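PDB 6CUQ: macrophage migration inhibitory factor-like protein from Entamoeba histolytica, which belongs to the macrophage migration inhibitory factor family, whose members assemble as trimers of beta-alpha-beta subunits. Local coordinates for residues R86-L91 with I102-T107; E23-I28 with T49-S54. All blocks are in the same frame, centred on the assembly; numbering follows the deposited sequence.

Interaction 1: R86-L91 with I102-T107; sequences RYCKLL and IYLNFT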
ATOM      1  N   ARG B  86      15.815  -3.651 -12.386  1.00 84.72           N
ATOM      2  CA  ARG B  86      16.652  -3.814 -11.197  1.00 77.37           C
ATOM      3  C   ARG B  86      15.882  -4.453 -10.044  1.00 76.41           C
ATOM      4  O   ARG B  86      16.435  -5.280  -9.309  1.00 74.33           O
ATOM      5  CB  ARG B  86      17.264  -2.471 -10.801  1.00 81.90           C
ATOM      6  CG  ARG B  86      18.238  -1.975 -11.855  1.00 83.72           C
ATOM      7  CD  ARG B  86      19.315  -1.090 -11.301  1.00 89.32           C
ATOM      8  NE  ARG B  86      20.231  -1.809 -10.426  1.00 97.47           N
ATOM      9  CZ  ARG B  86      21.069  -1.207  -9.589  1.00 95.02           C
ATOM     10  NH1 ARG B  86      21.088   0.115  -9.524  1.00 84.27           N
ATOM     11  NH2 ARG B  86      21.872  -1.921  -8.812  1.00101.47           N
ATOM     12  N   TYR B  87      14.625  -4.057  -9.834  1.00 74.43           N
ATOM     13  CA  TYR B  87      13.829  -4.671  -8.770  1.00 65.35           C
ATOM     14  C   TYR B  87      13.529  -6.139  -9.063  1.00 65.75           C
ATOM     15  O   TYR B  87      13.498  -6.965  -8.141  1.00 57.92           O
ATOM     16  CB  TYR B  87      12.525  -3.905  -8.568  1.00 61.12           C
ATOM     17  CG  TYR B  87      12.673  -2.711  -7.664  1.00 64.98           C
ATOM     18  CD1 TYR B  87      12.915  -2.885  -6.312  1.00 58.44           C
ATOM     19  CD2 TYR B  87      12.565  -1.413  -8.158  1.00 66.92           C
ATOM     20  CE1 TYR B  87      13.046  -1.807  -5.470  1.00 62.90           C
ATOM     21  CE2 TYR B  87      12.696  -0.322  -7.324  1.00 66.07           C
ATOM     22  CZ  TYR B  87      12.941  -0.529  -5.980  1.00 71.23           C
ATOM     23  OH  TYR B  87      13.075   0.532  -5.126  1.00 69.21           O
ATOM     24  N   CYS B  88      13.244  -6.471 -10.325  1.00 63.14           N
ATOM     25  CA  CYS B  88      12.978  -7.867 -10.656  1.00 74.71           C
ATOM     26  C   CYS B  88      14.232  -8.714 -10.485  1.00 80.84           C
ATOM     27  O   CYS B  88      14.159  -9.853 -10.004  1.00 80.14           O
ATOM     28  CB  CYS B  88      12.419  -7.979 -12.079  1.00 78.08           C
ATOM     29  SG  CYS B  88      10.701  -7.405 -12.222  1.00 75.69           S
ATOM     30  N   LYS B  89      15.399  -8.161 -10.832  1.00 82.33           N
ATOM     31  CA  LYS B  89      16.644  -8.888 -10.605  1.00 75.79           C
ATOM     32  C   LYS B  89      16.918  -9.034  -9.117  1.00 70.27           C
ATOM     33  O   LYS B  89      17.413 -10.078  -8.673  1.00 70.50           O
ATOM     34  CB  LYS B  89      17.805  -8.189 -11.310  1.00 74.92           C
ATOM     35  N   LEU B  90      16.558  -8.020  -8.330  1.00 68.36           N
ATOM     36  CA  LEU B  90      16.766  -8.075  -6.887  1.00 70.26           C
ATOM     37  C   LEU B  90      15.887  -9.138  -6.221  1.00 73.46           C
ATOM     38  O   LEU B  90      16.384  -9.963  -5.444  1.00 67.18           O
ATOM     39  CB  LEU B  90      16.523  -6.694  -6.269  1.00 58.12           C
ATOM     40  CG  LEU B  90      16.552  -6.764  -4.743  1.00 55.94           C
ATOM     41  CD1 LEU B  90      17.925  -7.247  -4.344  1.00 51.24           C
ATOM     42  CD2 LEU B  90      16.177  -5.444  -4.039  1.00 54.30           C
ATOM     43  N   LEU B  91      14.569  -9.106  -6.470  1.00 75.21           N
ATOM     44  CA  LEU B  91      13.678 -10.077  -5.824  1.00 70.76           C
ATOM     45  C   LEU B  91      13.935 -11.489  -6.320  1.00 71.98           C
ATOM     46  O   LEU B  91      13.717 -12.455  -5.582  1.00 75.15           O
ATOM     47  CB  LEU B  91      12.208  -9.707  -6.029  1.00 61.58           C
ATOM     48  CG  LEU B  91      11.795  -8.424  -5.305  1.00 59.62           C
ATOM     49  CD1 LEU B  91      10.296  -8.318  -5.188  1.00 58.39           C
ATOM     50  CD2 LEU B  91      12.461  -8.306  -3.945  1.00 57.50           C
ATOM     51  N   ILE B 102       5.865 -10.546 -10.627  1.00 65.07           N
ATOM     52  CA  ILE B 102       6.098  -9.268  -9.966  1.00 68.30           C
ATOM     53  C   ILE B 102       5.401  -8.173 -10.759  1.00 74.92           C
ATOM     54  O   ILE B 102       5.642  -8.028 -11.962  1.00 74.23           O
ATOM     55  CB  ILE B 102       7.600  -8.953  -9.841  1.00 68.08           C
ATOM     56  CG1 ILE B 102       8.312 -10.043  -9.043  1.00 64.21           C
ATOM     57  CG2 ILE B 102       7.805  -7.550  -9.271  1.00 59.54           C
ATOM     58  CD1 ILE B 102       9.803  -9.921  -9.024  1.00 71.34           C
ATOM     59  N   TYR B 103       4.548  -7.401 -10.092  1.00 71.60           N
ATOM     60  CA  TYR B 103       3.981  -6.192 -10.671  1.00 67.15           C
ATOM     61  C   TYR B 103       4.566  -4.968  -9.976  1.00 72.16           C
ATOM     62  O   TYR B 103       4.871  -4.991  -8.778  1.00 73.61           O
ATOM     63  CB  TYR B 103       2.459  -6.159 -10.544  1.00 61.62           C
ATOM     64  CG  TYR B 103       1.707  -6.903 -11.614  1.00 76.72           C
ATOM     65  CD1 TYR B 103       2.303  -7.224 -12.818  1.00 81.01           C
ATOM     66  CD2 TYR B 103       0.387  -7.279 -11.411  1.00 76.11           C
ATOM     67  CE1 TYR B 103       1.602  -7.903 -13.794  1.00 86.21           C
ATOM     68  CE2 TYR B 103      -0.313  -7.959 -12.366  1.00 82.18           C
ATOM     69  CZ  TYR B 103       0.289  -8.274 -13.562  1.00 89.89           C
ATOM     70  OH  TYR B 103      -0.445  -8.956 -14.517  1.00 82.03           O
ATOM     71  N   LEU B 104       4.729  -3.897 -10.740  1.00 74.10           N
ATOM     72  CA  LEU B 104       5.195  -2.631 -10.201  1.00 73.62           C
ATOM     73  C   LEU B 104       4.262  -1.510 -10.628  1.00 83.13           C
ATOM     74  O   LEU B 104       3.613  -1.580 -11.682  1.00 90.38           O
ATOM     75  CB  LEU B 104       6.608  -2.318 -10.663  1.00 70.03           C
ATOM     76  CG  LEU B 104       7.707  -3.289 -10.249  1.00 68.01           C
ATOM     77  CD1 LEU B 104       7.941  -4.336 -11.343  1.00 62.03           C
ATOM     78  CD2 LEU B 104       8.987  -2.504  -9.946  1.00 66.85           C
ATOM     79  N   ASN B 105       4.215  -0.473  -9.795  1.00 70.68           N
ATOM     80  CA  ASN B 105       3.456   0.743 -10.052  1.00 71.66           C
ATOM     81  C   ASN B 105       4.345   1.953  -9.802  1.00 72.54           C
ATOM     82  O   ASN B 105       5.139   1.972  -8.854  1.00 74.72           O
ATOM     83  CB  ASN B 105       2.208   0.813  -9.167  1.00 75.89           C
ATOM     84  CG  ASN B 105       0.981   0.220  -9.842  1.00 86.97           C
ATOM     85  OD1 ASN B 105      -0.148   0.411  -9.385  1.00 88.39           O
ATOM     86  ND2 ASN B 105       1.200  -0.497 -10.944  1.00 82.38           N
ATOM     87  N   PHE B 106       4.200   2.965 -10.649  1.00 76.69           N
ATOM     88  CA  PHE B 106       4.975   4.192 -10.557  1.00 82.15           C
ATOM     89  C   PHE B 106       4.024   5.371 -10.475  1.00 84.98           C
ATOM     90  O   PHE B 106       3.109   5.500 -11.296  1.00 89.19           O
ATOM     91  CB  PHE B 106       5.919   4.335 -11.749  1.00 85.73           C
ATOM     92  CG  PHE B 106       6.814   3.157 -11.931  1.00 87.91           C
ATOM     93  CD1 PHE B 106       8.009   3.069 -11.238  1.00 82.53           C
ATOM     94  CD2 PHE B 106       6.443   2.112 -12.759  1.00 89.18           C
ATOM     95  CE1 PHE B 106       8.834   1.973 -11.391  1.00 78.96           C
ATOM     96  CE2 PHE B 106       7.257   1.012 -12.913  1.00 85.85           C
ATOM     97  CZ  PHE B 106       8.458   0.942 -12.225  1.00 84.93           C
ATOM     98  N   THR B 107       4.253   6.236  -9.493  1.00 82.89           N
ATOM     99  CA  THR B 107       3.329   7.320  -9.194  1.00 83.56           C
ATOM    100  C   THR B 107       4.136   8.550  -8.810  1.00 86.74           C
ATOM    101  O   THR B 107       4.907   8.522  -7.845  1.00 88.21           O
ATOM    102  CB  THR B 107       2.373   6.915  -8.067  1.00 84.79           C
ATOM    103  OG1 THR B 107       1.749   5.661  -8.394  1.00 93.61           O
ATOM    104  CG2 THR B 107       1.293   7.962  -7.889  1.00 79.38           C
TER
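Ile102 points from strand 102-107 toward helix 86-91, where it meets Cys88 and Leu91. Its CB carries two branches. The short one, CG2, lies anti to the backbone N and meets Cys88, whose SG sits 4.1 Å from Ile102 CG2. The longer one runs through CG1, set beside the backbone N (chi1 -59°), and then extends to CD1, the atom that does most of the touching. Ile102 CD1 lies 3.8 Å from Leu91 CB and 4.1 Å from Cys88 CA, so the tip rests against one turn of helix. The two elements belong to the beta-alpha-beta unit made of strand 66-72, helix 80-95 and strand 102-108, in which the helix covers one face of the sheet; the N-to-C directions of segment 86-91 and strand 102-107 differ by 143°. Two residues along the strand, Leu104 continues the apolar layer: its CD2 approaches Tyr87 CB at 4.0 Å and comes obliquely to the Tyr87 ring, while Leu104 CD1 is 4.2 Å from Cys88 SG. That sulfur therefore touches both strand residues. The Tyr87 ring carries its hydroxyl away to a hydrogen bond with Ser32 on helix 22-40. On the other side of the strand Tyr103, pointing away from the helix, meets Trp114 of the second subunit edge to face.

Interaction 2: E23-I28 with T49-S54; sequences EIKKEI and TQVVTS
Val51 points from strand 49-53 toward helix 23-28, and its two methyls divide the apolar packing between Lys25 and Ile28. CG1, anti to the backbone N (chi1 -176°), lies 4.2 Å from Lys25 CG, the aliphatic base of the lysine. CG2 faces Ile28, with Val51 CG2 and Ile28 CG2 4.0 Å apart. A van der Waals contact of a different kind joins the same methyl to the helix backbone, Val51 CG2 lying 3.8 Å from Lys25 O. Helix 22-40 and strand 48-53 complete a beta-alpha-beta unit that starts with strand 11-16; the helix lies over the sheet face, and the N-to-C directions of segment 23-28 and strand 49-53 differ by 144°. The polar part belongs to the far end of Lys25. Its chain leaves the helix beside the backbone N (chi1 -76°) and is extended beyond CG, which carries the ammonium out to Thr53; the lysine and threonine side chains cross at about a right angle. The hydrogen bond from Lys25 NZ to Thr53 OG1 is modelled at 2.5 Å, implausibly short, and its exact length is doubtful. The salt bridge of the same NZ with Glu22 is the firmer partnership.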
ATOM      1  N   GLU B  23      16.584 -11.168   7.867  1.00 47.79           N
ATOM      2  CA  GLU B  23      17.825 -10.603   7.331  1.00 53.80           C
ATOM      3  C   GLU B  23      17.726 -10.338   5.832  1.00 58.66           C
ATOM      4  O   GLU B  23      18.147  -9.273   5.359  1.00 61.47           O
ATOM      5  CB  GLU B  23      19.016 -11.516   7.638  1.00 46.69           C
ATOM      6  CG  GLU B  23      20.340 -10.889   7.251  1.00 77.84           C
ATOM      7  CD  GLU B  23      20.553  -9.512   7.901  1.00102.90           C
ATOM      8  OE1 GLU B  23      20.289  -9.372   9.119  1.00109.15           O
ATOM      9  OE2 GLU B  23      20.967  -8.565   7.189  1.00109.51           O
ATOM     10  N   ILE B  24      17.181 -11.297   5.070  1.00 60.66           N
ATOM     11  CA  ILE B  24      17.026 -11.118   3.625  1.00 53.56           C
ATOM     12  C   ILE B  24      16.088  -9.949   3.333  1.00 52.83           C
ATOM     13  O   ILE B  24      16.297  -9.185   2.381  1.00 55.90           O
ATOM     14  CB  ILE B  24      16.522 -12.420   2.966  1.00 58.22           C
ATOM     15  CG1 ILE B  24      17.645 -13.454   2.825  1.00 55.35           C
ATOM     16  CG2 ILE B  24      15.906 -12.140   1.581  1.00 48.52           C
ATOM     17  CD1 ILE B  24      18.753 -13.046   1.901  1.00 63.77           C
ATOM     18  N   LYS B  25      15.032  -9.796   4.136  1.00 47.51           N
ATOM     19  CA  LYS B  25      14.162  -8.630   3.997  1.00 53.01           C
ATOM     20  C   LYS B  25      14.931  -7.328   4.223  1.00 58.52           C
ATOM     21  O   LYS B  25      14.720  -6.341   3.505  1.00 61.04           O
ATOM     22  CB  LYS B  25      13.001  -8.731   4.975  1.00 53.58           C
ATOM     23  CG  LYS B  25      11.962  -9.698   4.556  1.00 50.16           C
ATOM     24  CD  LYS B  25      10.945  -9.943   5.662  1.00 57.07           C
ATOM     25  CE  LYS B  25      10.321 -11.357   5.538  1.00 56.34           C
ATOM     26  NZ  LYS B  25       9.168 -11.577   6.461  1.00 55.23           N
ATOM     27  N   LYS B  26      15.816  -7.300   5.224  1.00 51.95           N
ATOM     28  CA  LYS B  26      16.644  -6.119   5.409  1.00 56.48           C
ATOM     29  C   LYS B  26      17.518  -5.885   4.185  1.00 57.83           C
ATOM     30  O   LYS B  26      17.655  -4.749   3.717  1.00 59.39           O
ATOM     31  CB  LYS B  26      17.503  -6.238   6.676  1.00 48.39           C
ATOM     32  CG  LYS B  26      16.717  -6.351   7.973  1.00 50.86           C
ATOM     33  CD  LYS B  26      17.680  -6.292   9.157  1.00 67.92           C
ATOM     34  CE  LYS B  26      17.062  -6.750  10.475  1.00 75.85           C
ATOM     35  NZ  LYS B  26      17.219  -8.239  10.646  1.00 80.95           N
ATOM     36  N   GLU B  27      18.090  -6.956   3.630  1.00 53.57           N
ATOM     37  CA  GLU B  27      18.943  -6.790   2.461  1.00 57.54           C
ATOM     38  C   GLU B  27      18.144  -6.248   1.284  1.00 64.48           C
ATOM     39  O   GLU B  27      18.641  -5.416   0.512  1.00 67.78           O
ATOM     40  CB  GLU B  27      19.599  -8.116   2.106  1.00 66.92           C
ATOM     41  CG  GLU B  27      20.733  -8.536   3.036  1.00 72.65           C
ATOM     42  CD  GLU B  27      21.179  -9.967   2.755  1.00 76.72           C
ATOM     43  OE1 GLU B  27      20.908 -10.465   1.644  1.00 69.36           O
ATOM     44  OE2 GLU B  27      21.794 -10.595   3.641  1.00 78.17           O
ATOM     45  N   ILE B  28      16.894  -6.698   1.147  1.00 55.44           N
ATOM     46  CA  ILE B  28      16.013  -6.188   0.100  1.00 58.46           C
ATOM     47  C   ILE B  28      15.749  -4.699   0.304  1.00 58.09           C
ATOM     48  O   ILE B  28      15.871  -3.899  -0.633  1.00 63.11           O
ATOM     49  CB  ILE B  28      14.704  -7.004   0.064  1.00 51.28           C
ATOM     50  CG1 ILE B  28      14.967  -8.393  -0.520  1.00 52.88           C
ATOM     51  CG2 ILE B  28      13.611  -6.259  -0.692  1.00 44.34           C
ATOM     52  CD1 ILE B  28      13.784  -9.354  -0.412  1.00 51.07           C
ATOM     53  N   THR B  49      12.338   2.702   2.052  1.00 64.26           N
ATOM     54  CA  THR B  49      11.726   1.454   1.621  1.00 57.77           C
ATOM     55  C   THR B  49      11.150   0.704   2.818  1.00 61.19           C
ATOM     56  O   THR B  49      11.774   0.622   3.882  1.00 59.36           O
ATOM     57  CB  THR B  49      12.733   0.587   0.850  1.00 56.74           C
ATOM     58  OG1 THR B  49      13.022   1.218  -0.402  1.00 66.65           O
ATOM     59  CG2 THR B  49      12.191  -0.812   0.575  1.00 50.67           C
ATOM     60  N   GLN B  50       9.947   0.167   2.622  1.00 55.73           N
ATOM     61  CA  GLN B  50       9.285  -0.731   3.554  1.00 56.94           C
ATOM     62  C   GLN B  50       8.997  -2.045   2.836  1.00 60.12           C
ATOM     63  O   GLN B  50       8.468  -2.042   1.717  1.00 53.42           O
ATOM     64  CB  GLN B  50       7.979  -0.124   4.080  1.00 53.37           C
ATOM     65  CG  GLN B  50       8.148   1.225   4.751  1.00 46.56           C
ATOM     66  CD  GLN B  50       9.058   1.157   5.979  1.00 55.47           C
ATOM     67  OE1 GLN B  50       9.146   0.122   6.636  1.00 53.61           O
ATOM     68  NE2 GLN B  50       9.725   2.271   6.301  1.00 46.60           N
ATOM     69  N   VAL B  51       9.362  -3.155   3.471  1.00 54.20           N
ATOM     70  CA  VAL B  51       9.155  -4.497   2.938  1.00 54.83           C
ATOM     71  C   VAL B  51       8.052  -5.171   3.743  1.00 56.25           C
ATOM     72  O   VAL B  51       8.174  -5.321   4.963  1.00 48.75           O
ATOM     73  CB  VAL B  51      10.447  -5.323   2.976  1.00 52.41           C
ATOM     74  CG1 VAL B  51      10.216  -6.666   2.314  1.00 55.76           C
ATOM     75  CG2 VAL B  51      11.568  -4.559   2.287  1.00 47.74           C
ATOM     76  N   VAL B  52       6.978  -5.589   3.064  1.00 47.42           N
ATOM     77  CA  VAL B  52       5.802  -6.132   3.730  1.00 45.34           C
ATOM     78  C   VAL B  52       5.607  -7.581   3.285  1.00 49.61           C
ATOM     79  O   VAL B  52       5.542  -7.865   2.083  1.00 62.54           O
ATOM     80  CB  VAL B  52       4.560  -5.274   3.423  1.00 55.16           C
ATOM     81  CG1 VAL B  52       3.263  -5.929   3.960  1.00 47.87           C
ATOM     82  CG2 VAL B  52       4.769  -3.840   3.958  1.00 50.13           C
ATOM     83  N   THR B  53       5.516  -8.491   4.254  1.00 51.84           N
ATOM     84  CA  THR B  53       5.291  -9.903   3.973  1.00 50.83           C
ATOM     85  C   THR B  53       3.811 -10.177   3.755  1.00 54.06           C
ATOM     86  O   THR B  53       2.981  -9.903   4.627  1.00 57.42           O
ATOM     87  CB  THR B  53       5.799 -10.764   5.122  1.00 56.36           C
ATOM     88  OG1 THR B  53       7.222 -10.700   5.174  1.00 58.98           O
ATOM     89  CG2 THR B  53       5.369 -12.220   4.923  1.00 55.83           C
ATOM     90  N   SER B  54       3.488 -10.797   2.628  1.00 55.87           N
ATOM     91  CA  SER B  54       2.104 -11.053   2.254  1.00 54.58           C
ATOM     92  C   SER B  54       1.891 -12.528   1.924  1.00 56.76           C
ATOM     93  O   SER B  54       2.822 -13.336   1.921  1.00 55.13           O
ATOM     94  CB  SER B  54       1.706 -10.208   1.047  1.00 53.44           C
ATOM     95  OG  SER B  54       2.528 -10.552  -0.053  1.00 54.46           O
TER

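How the interactions relate
Interaction 2 comes first along the chain and is complete before interaction 1 begins, and each joins the helix and the second strand of its own beta-alpha-beta unit. Together they illustrate how a subunit can be built by using that unit twice: the strands 48-53 and 102-108 are the outermost within this chain of the four-stranded sheet, with 11-16 and 66-72 between them, and both helices cover the same face. The centres lie about 13 Å apart, and the two contacts meet where the helices pack together, with Leu91 CD2 3.9 Å from Ile28 CD1. Both outer strands pair with strands of neighbouring subunits, so each contact backs a sheet that continues into the trimer.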